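PDB 1P3Y: MrsD protein from Bacillus sp., which catalyses the FAD-dependent oxidative decarboxylation of the C-terminal cysteine of mersacidin to an aminoenethiol during biosynthesis of this lantibiotic. Local coordinates for residues G14-I19 against P89-I94. Numbering follows the deposited sequence.
Sequences GICGSI and PATANI. With FAD (flavin-adenine dinucleotide), chain B.
The phosphate oxygen FAD O2P is held by two hydrogen bonds, from T91 OG1 at 2.7 Å and from N93 ND2, also at 2.7 Å, while T91 CG2 touches G17 O across the contact. G17 N holds the other non-bridging oxygen, FAD O1P, at 2.8 Å, placing one phosphate between the two segments. The setting is Rossmann-like, a parallel sheet of order 3-2-1-4-5-6. Neighbouring strands 10-15 and 84-90 flank the point where the order reverses, and their C-terminal ends open into the cofactor site.

T91 is also the N-cap of helix 92-99. Its OG1 lies between backbone N and carbonyl carbon (chi1 49°), where it accepts from I94 N at 3.0 Å with a nearly straight N-H...O angle of 169° while giving its own proton to the phosphate. The helix N-terminus points at FAD O2, on the pyrimidine part of the flavin, and its first N-H, that of A92, makes a nearly straight hydrogen bond to this oxygen at 2.7 Å. The helix dipole would probably polarise the C2=O2 carbonyl and favour negative charge there; the phosphate sits obliquely beside the first turn. N93 OD1 accepts from A103 N of the second subunit, which ties the amide that binds O2P to the oligomer interface.

Further back, C16 N donates to P89 O at 3.1 Å, a bent bond (136°) that joins the strand ends. P89 follows a cis peptide bond, and its ring packs with CG 3.7 Å from S18 CB; S18 OG hydrogen-bonds S20 OG and N123 OD1. C16 CB approaches T91 CG2 at 3.7 Å. V107 of helix 106-113 packs against both C16 and I94. With SG anti to its carbonyl carbon, C16 directs its sulfur onto CG1 of I94.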
loop_
_atom_site.group_PDB
_atom_site.type_symbol
_atom_site.label_atom_id
_atom_site.label_comp_id
_atom_site.label_asym_id
_atom_site.label_seq_id
_atom_site.Cartn_x
_atom_site.Cartn_y
_atom_site.Cartn_z
ATOM N N GLY A 14 27.471 18.080 4.185
ATOM C CA GLY A 14 26.096 17.942 4.622
ATOM C C GLY A 14 25.241 18.912 3.839
ATOM O O GLY A 14 25.491 20.109 3.871
ATOM N N ILE A 15 24.231 18.415 3.135
ATOM C CA ILE A 15 23.366 19.288 2.346
ATOM C C ILE A 15 22.012 19.500 3.040
ATOM O O ILE A 15 21.355 18.529 3.430
ATOM C CB ILE A 15 23.115 18.676 0.955
ATOM C CG1 ILE A 15 24.445 18.370 0.267
ATOM C CG2 ILE A 15 22.289 19.611 0.124
ATOM C CD1 ILE A 15 24.283 17.688 -1.062
ATOM N N CYS A 16 21.589 20.756 3.183
ATOM C CA CYS A 16 20.307 21.058 3.826
ATOM C C CYS A 16 19.288 21.580 2.831
ATOM O O CYS A 16 19.606 21.791 1.666
ATOM C CB CYS A 16 20.468 22.077 4.955
ATOM S SG CYS A 16 21.508 21.512 6.337
ATOM N N GLY A 17 18.065 21.811 3.307
ATOM C CA GLY A 17 16.993 22.258 2.440
ATOM C C GLY A 17 17.071 23.664 1.883
ATOM O O GLY A 17 16.721 24.622 2.551
ATOM N N SER A 18 17.516 23.790 0.642
ATOM C CA SER A 18 17.609 25.093 -0.012
ATOM C C SER A 18 17.555 24.921 -1.529
ATOM O O SER A 18 18.028 23.903 -2.049
ATOM C CB SER A 18 18.925 25.773 0.365
ATOM O OG SER A 18 19.241 26.769 -0.591
ATOM N N ILE A 19 16.979 25.888 -2.241
ATOM C CA ILE A 19 16.939 25.798 -3.704
ATOM C C ILE A 19 18.374 25.676 -4.255
ATOM O O ILE A 19 18.619 24.984 -5.248
ATOM C CB ILE A 19 16.270 27.051 -4.338
ATOM C CG1 ILE A 19 14.750 26.954 -4.211
ATOM C CG2 ILE A 19 16.637 27.161 -5.813
ATOM C CD1 ILE A 19 14.116 25.935 -5.167
ATOM N N PRO A 89 24.484 23.686 1.432
ATOM C CA PRO A 89 24.155 24.901 2.176
ATOM C C PRO A 89 23.573 24.555 3.536
ATOM O O PRO A 89 23.008 23.478 3.724
ATOM C CB PRO A 89 23.130 25.581 1.282
ATOM C CG PRO A 89 22.400 24.415 0.681
ATOM C CD PRO A 89 23.515 23.444 0.347
ATOM N N ALA A 90 23.707 25.498 4.467
ATOM C CA ALA A 90 23.212 25.376 5.830
ATOM C C ALA A 90 21.956 26.227 5.964
ATOM O O ALA A 90 21.946 27.365 5.517
ATOM C CB ALA A 90 24.267 25.865 6.787
ATOM N N THR A 91 20.901 25.678 6.564
ATOM C CA THR A 91 19.642 26.402 6.766
ATOM C C THR A 91 19.624 27.123 8.123
ATOM O O THR A 91 20.434 26.840 9.022
ATOM C CB THR A 91 18.434 25.437 6.793
ATOM O OG1 THR A 91 18.731 24.370 7.698
ATOM C CG2 THR A 91 18.122 24.871 5.409
ATOM N N ALA A 92 18.675 28.039 8.289
ATOM C CA ALA A 92 18.562 28.724 9.564
ATOM C C ALA A 92 18.329 27.608 10.593
ATOM O O ALA A 92 18.921 27.590 11.681
ATOM C CB ALA A 92 17.381 29.690 9.543
ATOM N N ASN A 93 17.473 26.662 10.215
ATOM C CA ASN A 93 17.138 25.536 11.069
ATOM C C ASN A 93 18.386 24.787 11.554
ATOM O O ASN A 93 18.587 24.631 12.758
ATOM C CB ASN A 93 16.193 24.577 10.329
ATOM C CG ASN A 93 15.911 23.324 11.129
ATOM O OD1 ASN A 93 15.387 23.397 12.249
ATOM N ND2 ASN A 93 16.277 22.160 10.572
ATOM N N ILE A 94 19.225 24.319 10.630
ATOM C CA ILE A 94 20.441 23.603 11.020
ATOM C C ILE A 94 21.324 24.480 11.938
ATOM O O ILE A 94 21.900 23.981 12.920
ATOM C CB ILE A 94 21.222 23.116 9.749
ATOM C CG1 ILE A 94 21.089 21.585 9.612
ATOM C CG2 ILE A 94 22.660 23.585 9.755
ATOM C CD1 ILE A 94 21.368 20.779 10.832
HETATM P PA FAD B . 14.856 18.919 7.657
HETATM O O1A FAD B . 14.764 18.646 6.160
HETATM O O2A FAD B . 15.376 17.812 8.555
HETATM O O5B FAD B . 13.404 19.370 8.271
HETATM C C5B FAD B . 12.284 19.837 7.461
HETATM C C4B FAD B . 11.284 18.723 7.172
HETATM O O4B FAD B . 11.907 17.455 7.347
HETATM C C3B FAD B . 10.060 18.697 8.104
HETATM O O3B FAD B . 8.940 18.913 7.252
HETATM C C2B FAD B . 10.137 17.354 8.752
HETATM O O2B FAD B . 8.967 16.692 9.143
HETATM C C1B FAD B . 10.949 16.522 7.764
HETATM N N9A FAD B . 11.727 15.336 8.251
HETATM C C8A FAD B . 12.933 15.243 9.073
HETATM N N7A FAD B . 13.339 14.015 9.307
HETATM C C5A FAD B . 12.390 13.187 8.624
HETATM C C6A FAD B . 12.223 11.755 8.473
HETATM N N6A FAD B . 13.077 10.868 9.011
HETATM N N1A FAD B . 11.107 11.278 7.720
HETATM C C2A FAD B . 10.206 12.137 7.152
HETATM N N3A FAD B . 10.294 13.558 7.235
HETATM C C4A FAD B . 11.462 13.954 8.033
HETATM N N1 FAD B . 15.473 27.430 4.893
HETATM C C2 FAD B . 16.675 28.115 5.021
HETATM O O2 FAD B . 17.113 28.425 6.161
HETATM N N3 FAD B . 17.395 28.456 3.865
HETATM C C4 FAD B . 16.991 28.155 2.509
HETATM O O4 FAD B . 17.727 28.526 1.515
HETATM C C4X FAD B . 15.792 27.454 2.415
HETATM N N5 FAD B . 15.362 27.106 1.087
HETATM C C5X FAD B . 14.148 26.358 0.962
HETATM C C6 FAD B . 13.674 25.982 -0.333
HETATM C C7 FAD B . 12.452 25.218 -0.546
HETATM C C7M FAD B . 12.042 24.855 -2.002
HETATM C C8 FAD B . 11.671 24.818 0.645
HETATM C C8M FAD B . 10.388 24.015 0.580
HETATM C C9 FAD B . 12.094 25.164 1.939
HETATM C C9A FAD B . 13.313 25.930 2.152
HETATM N N10 FAD B . 13.869 26.367 3.481
HETATM C C10 FAD B . 15.060 27.098 3.605
HETATM C "C1'" FAD B . 13.122 25.995 4.646
HETATM C "C2'" FAD B . 13.608 24.829 5.428
HETATM O "O2'" FAD B . 13.581 23.634 4.524
HETATM C "C3'" FAD B . 12.722 24.549 6.584
HETATM O "O3'" FAD B . 12.959 25.453 7.683
HETATM C "C4'" FAD B . 12.846 23.107 7.153
HETATM O "O4'" FAD B . 11.865 22.972 8.236
HETATM C "C5'" FAD B . 14.201 22.754 7.717
HETATM O "O5'" FAD B . 15.067 22.253 6.687
HETATM P P FAD B . 16.350 21.397 7.016
HETATM O O1P FAD B . 16.964 21.077 5.721
HETATM O O2P FAD B . 17.200 22.163 7.997
HETATM O O3P FAD B . 15.797 20.154 7.888
#